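Local coordinates for RagA protein (PDB 6SLN) that is a TonB-dependent outer-membrane receptor, probably importing substrates across the outer membrane of Porphyromonas gingivalis through a plugged beta-barrel, at residues G324-D335 and F346-S357. Numbering follows the deposited sequence.
With C8E ((hydroxyethyloxy)tri(ethyloxy)octane), chain J; C8E ((hydroxyethyloxy)tri(ethyloxy)octane), chain I.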
loop_
_atom_site.group_PDB
_atom_site.type_symbol
_atom_site.label_atom_id
_atom_site.label_comp_id
_atom_site.label_asym_id
_atom_site.label_seq_id
_atom_site.Cartn_x
_atom_site.Cartn_y
_atom_site.Cartn_z
ATOM N N GLY A 324 33.635 24.316 26.018
ATOM C CA GLY A 324 32.420 23.651 26.458
ATOM C C GLY A 324 31.417 23.296 25.380
ATOM O O GLY A 324 30.270 22.977 25.716
ATOM N N THR A 325 31.796 23.348 24.098
ATOM C CA THR A 325 30.956 22.882 22.993
ATOM C C THR A 325 31.694 21.802 22.209
ATOM O O THR A 325 32.699 22.088 21.549
ATOM C CB THR A 325 30.573 24.017 22.038
ATOM O OG1 THR A 325 29.872 25.043 22.745
ATOM C CG2 THR A 325 29.675 23.486 20.936
ATOM N N SER A 326 31.174 20.578 22.251
ATOM C CA SER A 326 31.716 19.446 21.514
ATOM C C SER A 326 30.840 19.119 20.303
ATOM O O SER A 326 29.663 19.497 20.232
ATOM C CB SER A 326 31.838 18.217 22.427
ATOM O OG SER A 326 31.809 17.010 21.677
ATOM N N TYR A 327 31.433 18.416 19.338
ATOM C CA TYR A 327 30.691 17.890 18.199
ATOM C C TYR A 327 31.377 16.618 17.725
ATOM O O TYR A 327 32.570 16.414 17.955
ATOM C CB TYR A 327 30.598 18.900 17.041
ATOM C CG TYR A 327 31.928 19.210 16.388
ATOM C CD1 TYR A 327 32.795 20.140 16.944
ATOM C CD2 TYR A 327 32.323 18.562 15.222
ATOM C CE1 TYR A 327 34.029 20.417 16.356
ATOM C CE2 TYR A 327 33.555 18.834 14.626
ATOM C CZ TYR A 327 34.400 19.760 15.198
ATOM O OH TYR A 327 35.614 20.034 14.620
ATOM N N TYR A 328 30.612 15.760 17.056
ATOM C CA TYR A 328 31.192 14.614 16.358
ATOM C C TYR A 328 30.306 14.325 15.150
ATOM O O TYR A 328 29.135 13.949 15.307
ATOM C CB TYR A 328 31.311 13.398 17.280
ATOM C CG TYR A 328 31.696 12.099 16.580
ATOM C CD1 TYR A 328 33.020 11.695 16.495
ATOM C CD2 TYR A 328 30.721 11.278 16.010
ATOM C CE1 TYR A 328 33.359 10.514 15.858
ATOM C CE2 TYR A 328 31.045 10.110 15.374
ATOM C CZ TYR A 328 32.363 9.723 15.295
ATOM O OH TYR A 328 32.678 8.540 14.648
ATOM N N ALA A 329 30.851 14.508 13.950
ATOM C CA ALA A 329 30.134 14.224 12.717
ATOM C C ALA A 329 30.709 12.981 12.057
ATOM O O ALA A 329 31.857 12.599 12.295
ATOM C CB ALA A 329 30.195 15.410 11.739
ATOM N N SER A 330 29.889 12.360 11.213
ATOM C CA SER A 330 30.283 11.153 10.508
ATOM C C SER A 330 29.377 10.951 9.300
ATOM O O SER A 330 28.157 11.151 9.389
ATOM C CB SER A 330 30.199 9.936 11.431
ATOM O OG SER A 330 31.173 8.991 11.050
ATOM N N ILE A 331 29.977 10.561 8.173
ATOM C CA ILE A 331 29.241 9.962 7.064
ATOM C C ILE A 331 30.009 8.729 6.613
ATOM O O ILE A 331 31.245 8.718 6.631
ATOM C CB ILE A 331 29.007 10.935 5.886
ATOM C CG1 ILE A 331 30.322 11.438 5.305
ATOM C CG2 ILE A 331 28.162 12.114 6.323
ATOM C CD1 ILE A 331 30.139 12.574 4.323
ATOM N N GLY A 332 29.277 7.684 6.229
ATOM C CA GLY A 332 29.907 6.421 5.893
ATOM C C GLY A 332 29.079 5.584 4.942
ATOM O O GLY A 332 27.896 5.833 4.702
ATOM N N TYR A 333 29.739 4.569 4.399
ATOM C CA TYR A 333 29.137 3.643 3.460
ATOM C C TYR A 333 29.526 2.236 3.879
ATOM O O TYR A 333 30.598 2.019 4.455
ATOM C CB TYR A 333 29.598 3.959 2.022
ATOM C CG TYR A 333 29.420 2.858 1.002
ATOM C CD1 TYR A 333 28.202 2.677 0.351
ATOM C CD2 TYR A 333 30.484 2.018 0.666
ATOM C CE1 TYR A 333 28.036 1.669 -0.601
ATOM C CE2 TYR A 333 30.334 1.013 -0.282
ATOM C CZ TYR A 333 29.105 0.840 -0.920
ATOM O OH TYR A 333 28.944 -0.160 -1.874
ATOM N N PHE A 334 28.634 1.283 3.622
ATOM C CA PHE A 334 28.925 -0.105 3.951
ATOM C C PHE A 334 28.107 -0.990 3.034
ATOM O O PHE A 334 26.902 -0.777 2.884
ATOM C CB PHE A 334 28.614 -0.405 5.419
ATOM C CG PHE A 334 28.807 -1.844 5.809
ATOM C CD1 PHE A 334 27.783 -2.772 5.649
ATOM C CD2 PHE A 334 30.006 -2.268 6.372
ATOM C CE1 PHE A 334 27.953 -4.082 6.011
ATOM C CE2 PHE A 334 30.185 -3.594 6.745
ATOM C CZ PHE A 334 29.155 -4.498 6.560
ATOM N N ASP A 335 28.764 -1.967 2.416
ATOM C CA ASP A 335 28.069 -2.959 1.612
ATOM C C ASP A 335 28.683 -4.312 1.898
ATOM O O ASP A 335 29.895 -4.484 1.748
ATOM C CB ASP A 335 28.147 -2.633 0.125
ATOM C CG ASP A 335 27.199 -3.473 -0.695
ATOM O OD1 ASP A 335 26.598 -4.407 -0.129
ATOM O OD2 ASP A 335 27.045 -3.196 -1.904
ATOM N N PHE A 346 23.507 -6.393 2.969
ATOM C CA PHE A 346 23.188 -5.276 3.829
ATOM C C PHE A 346 24.023 -4.118 3.321
ATOM O O PHE A 346 25.256 -4.165 3.399
ATOM C CB PHE A 346 23.515 -5.592 5.283
ATOM C CG PHE A 346 22.929 -4.627 6.258
ATOM C CD1 PHE A 346 23.532 -3.410 6.494
ATOM C CD2 PHE A 346 21.779 -4.940 6.938
ATOM C CE1 PHE A 346 22.999 -2.530 7.388
ATOM C CE2 PHE A 346 21.250 -4.067 7.829
ATOM C CZ PHE A 346 21.862 -2.859 8.058
ATOM N N LYS A 347 23.360 -3.107 2.768
ATOM C CA LYS A 347 24.007 -1.853 2.414
ATOM C C LYS A 347 23.479 -0.756 3.330
ATOM O O LYS A 347 22.284 -0.719 3.639
ATOM C CB LYS A 347 23.767 -1.478 0.938
ATOM C CG LYS A 347 23.580 -2.662 -0.009
ATOM C CD LYS A 347 23.739 -2.241 -1.478
ATOM C CE LYS A 347 23.490 -3.410 -2.436
ATOM N NZ LYS A 347 22.034 -3.717 -2.568
ATOM N N ARG A 348 24.363 0.131 3.773
ATOM C CA ARG A 348 23.923 1.293 4.527
ATOM C C ARG A 348 24.745 2.512 4.132
ATOM O O ARG A 348 25.928 2.398 3.799
ATOM C CB ARG A 348 24.002 1.049 6.049
ATOM C CG ARG A 348 25.329 1.425 6.703
ATOM C CD ARG A 348 25.186 1.552 8.221
ATOM N NE ARG A 348 25.664 0.366 8.921
ATOM C CZ ARG A 348 26.945 0.053 9.092
ATOM N NH1 ARG A 348 27.903 0.832 8.621
ATOM N NH2 ARG A 348 27.270 -1.052 9.737
ATOM N N TYR A 349 24.082 3.668 4.131
ATOM C CA TYR A 349 24.703 4.985 4.023
ATOM C C TYR A 349 24.381 5.735 5.311
ATOM O O TYR A 349 23.219 6.078 5.556
ATOM C CB TYR A 349 24.182 5.752 2.811
ATOM C CG TYR A 349 24.299 5.016 1.495
ATOM C CD1 TYR A 349 23.431 3.981 1.178
ATOM C CD2 TYR A 349 25.269 5.364 0.558
ATOM C CE1 TYR A 349 23.532 3.308 -0.021
ATOM C CE2 TYR A 349 25.369 4.695 -0.643
ATOM C CZ TYR A 349 24.496 3.667 -0.926
ATOM O OH TYR A 349 24.579 2.987 -2.117
ATOM N N SER A 350 25.400 5.995 6.129
ATOM C CA SER A 350 25.208 6.521 7.471
ATOM C C SER A 350 25.482 8.013 7.533
ATOM O O SER A 350 26.375 8.533 6.863
ATOM C CB SER A 350 26.135 5.837 8.478
ATOM O OG SER A 350 26.332 4.475 8.181
ATOM N N GLY A 351 24.731 8.687 8.385
ATOM C CA GLY A 351 25.124 10.000 8.842
ATOM C C GLY A 351 24.927 10.099 10.340
ATOM O O GLY A 351 23.950 9.567 10.886
ATOM N N ARG A 352 25.851 10.760 11.028
ATOM C CA ARG A 352 25.674 11.019 12.444
ATOM C C ARG A 352 26.212 12.398 12.775
ATOM O O ARG A 352 27.317 12.756 12.355
ATOM C CB ARG A 352 26.383 9.970 13.305
ATOM C CG ARG A 352 26.789 10.521 14.686
ATOM C CD ARG A 352 27.419 9.471 15.577
ATOM N NE ARG A 352 26.547 8.313 15.732
ATOM C CZ ARG A 352 25.423 8.318 16.442
ATOM N NH1 ARG A 352 25.046 9.426 17.079
ATOM N NH2 ARG A 352 24.682 7.214 16.521
ATOM N N LEU A 353 25.438 13.162 13.535
ATOM C CA LEU A 353 25.907 14.408 14.130
ATOM C C LEU A 353 25.667 14.313 15.631
ATOM O O LEU A 353 24.517 14.243 16.075
ATOM C CB LEU A 353 25.201 15.628 13.531
ATOM C CG LEU A 353 25.708 16.931 14.141
ATOM C CD1 LEU A 353 27.222 17.023 13.992
ATOM C CD2 LEU A 353 25.036 18.155 13.536
ATOM N N ASN A 354 26.751 14.277 16.399
ATOM C CA ASN A 354 26.698 14.310 17.852
ATOM C C ASN A 354 27.107 15.698 18.320
ATOM O O ASN A 354 28.099 16.255 17.844
ATOM C CB ASN A 354 27.628 13.262 18.460
ATOM C CG ASN A 354 26.985 11.894 18.584
ATOM O OD1 ASN A 354 25.899 11.640 18.059
ATOM N ND2 ASN A 354 27.670 10.998 19.270
ATOM N N PHE A 355 26.349 16.245 19.265
ATOM C CA PHE A 355 26.501 17.635 19.666
ATOM C C PHE A 355 26.275 17.749 21.165
ATOM O O PHE A 355 25.488 16.995 21.744
ATOM C CB PHE A 355 25.515 18.496 18.885
ATOM C CG PHE A 355 25.183 19.788 19.529
ATOM C CD1 PHE A 355 26.136 20.789 19.633
ATOM C CD2 PHE A 355 23.899 20.026 19.994
ATOM C CE1 PHE A 355 25.824 22.002 20.217
ATOM C CE2 PHE A 355 23.576 21.234 20.580
ATOM C CZ PHE A 355 24.539 22.224 20.693
ATOM N N GLU A 356 26.987 18.681 21.793
ATOM C CA GLU A 356 26.911 18.893 23.236
ATOM C C GLU A 356 27.466 20.277 23.536
ATOM O O GLU A 356 28.480 20.675 22.961
ATOM C CB GLU A 356 27.702 17.825 24.003
ATOM C CG GLU A 356 27.447 17.793 25.503
ATOM C CD GLU A 356 27.639 16.400 26.113
ATOM O OE1 GLU A 356 27.522 15.393 25.373
ATOM O OE2 GLU A 356 27.904 16.316 27.338
ATOM N N SER A 357 26.805 21.007 24.429
ATOM C CA SER A 357 27.255 22.364 24.710
ATOM C C SER A 357 26.817 22.797 26.095
ATOM O O SER A 357 25.698 22.496 26.521
ATOM C CB SER A 357 26.720 23.368 23.684
ATOM O OG SER A 357 27.122 24.681 24.038
HETATM C C1 C8E J . 28.060 16.013 8.500
HETATM C C2 C8E J . 26.762 15.265 8.179
HETATM C C3 C8E J . 25.909 14.882 9.408
HETATM C C4 C8E J . 24.659 14.080 8.996
HETATM C C5 C8E J . 23.812 13.562 10.161
HETATM C C6 C8E J . 22.368 13.233 9.762
HETATM C C7 C8E J . 21.631 12.492 10.881
HETATM C C8 C8E J . 20.195 12.100 10.517
HETATM O O9 C8E J . 19.264 12.951 11.167
HETATM C C10 C8E J . 17.930 12.846 10.685
HETATM C C11 C8E J . 17.382 14.213 10.257
HETATM O O12 C8E J . 16.567 14.855 11.219
HETATM C C13 C8E J . 16.975 16.194 11.477
HETATM C C14 C8E J . 16.264 16.811 12.692
HETATM O O15 C8E J . 17.166 17.483 13.553
HETATM C C16 C8E J . 16.830 17.440 14.934
HETATM C C17 C8E J . 17.133 18.786 15.598
HETATM O O18 C8E J . 16.730 18.826 16.959
HETATM C C19 C8E J . 17.785 18.960 17.896
HETATM C C20 C8E J . 17.447 19.980 18.992
HETATM O O21 C8E J . 17.953 19.576 20.258
HETATM C C1 C8E I . 28.273 8.218 1.920
HETATM C C2 C8E I . 27.414 9.480 2.025
HETATM C C3 C8E I . 26.666 9.600 3.357
HETATM C C4 C8E I . 25.249 10.175 3.184
HETATM C C5 C8E I . 24.270 9.643 4.239
HETATM C C6 C8E I . 23.228 10.651 4.740
HETATM C C7 C8E I . 22.142 9.966 5.583
HETATM C C8 C8E I . 20.772 10.640 5.419
HETATM O O9 C8E I . 19.707 9.748 5.712
HETATM C C10 C8E I . 18.718 10.267 6.589
HETATM C C11 C8E I . 17.385 9.527 6.407
HETATM O O12 C8E I . 16.334 10.106 7.170
HETATM C C13 C8E I . 15.017 9.783 6.731
HETATM C C14 C8E I . 14.068 9.720 7.940
HETATM O O15 C8E I . 12.679 9.828 7.666
HETATM C C16 C8E I . 12.104 10.996 8.242
HETATM C C17 C8E I . 12.542 11.277 9.695
HETATM O O18 C8E I . 12.215 12.594 10.146
HETATM C C19 C8E I . 12.355 12.799 11.545
HETATM C C20 C8E I . 11.596 14.051 11.998
HETATM O O21 C8E I . 11.888 14.451 13.328
#
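Strands 325-335 and 346-357 pair antiparallel, their axes 4.5 Å apart at 179°, in unbroken register from Thr325-Ser357 to Asp335-Lys347. Ser326, Tyr328, Ser330, Gly332 and Phe334 form hydrogen-bonded pairs with Glu356, Asn354, Arg352, Ser350 and Arg348; ten backbone bonds result, that from Ser330 N to Arg352 O being weak. On the inward face, Arg352 lays CD at the Tyr328 ring edge, 3.7 Å from CE2. A bend at chi3 (-55°) turns its guanidinium so that NH1 donates to Asn354 OD1 (2.6 Å). Arg348 also bends at chi3, bringing its guanidinium across to Phe334: NH1 is 3.5 Å from Phe334 CB, and NH2 lies above the ring, offset toward its rim. On the other face, Tyr333 CD1 meets Tyr349 CE2 at 3.6 Å with the ring planes at 58°, while Thr325 OG1 and Ser357 OG share a hydrogen bond. Detergent tails cross this face: one C8E brings C5 3.6 Å from Gly351 C, the other C3 3.7 Å from Ile331 CB, consistent with a membrane-facing barrel wall. Inward, Tyr328 OH and Ser330 OG hydrogen-bond to Asp179, and Arg348 NE to Ala173 O, tying wall to plug. The hairpin lies between strands 309-322 and 363-377, and Phe355 meets Tyr327 of a second RagA subunit.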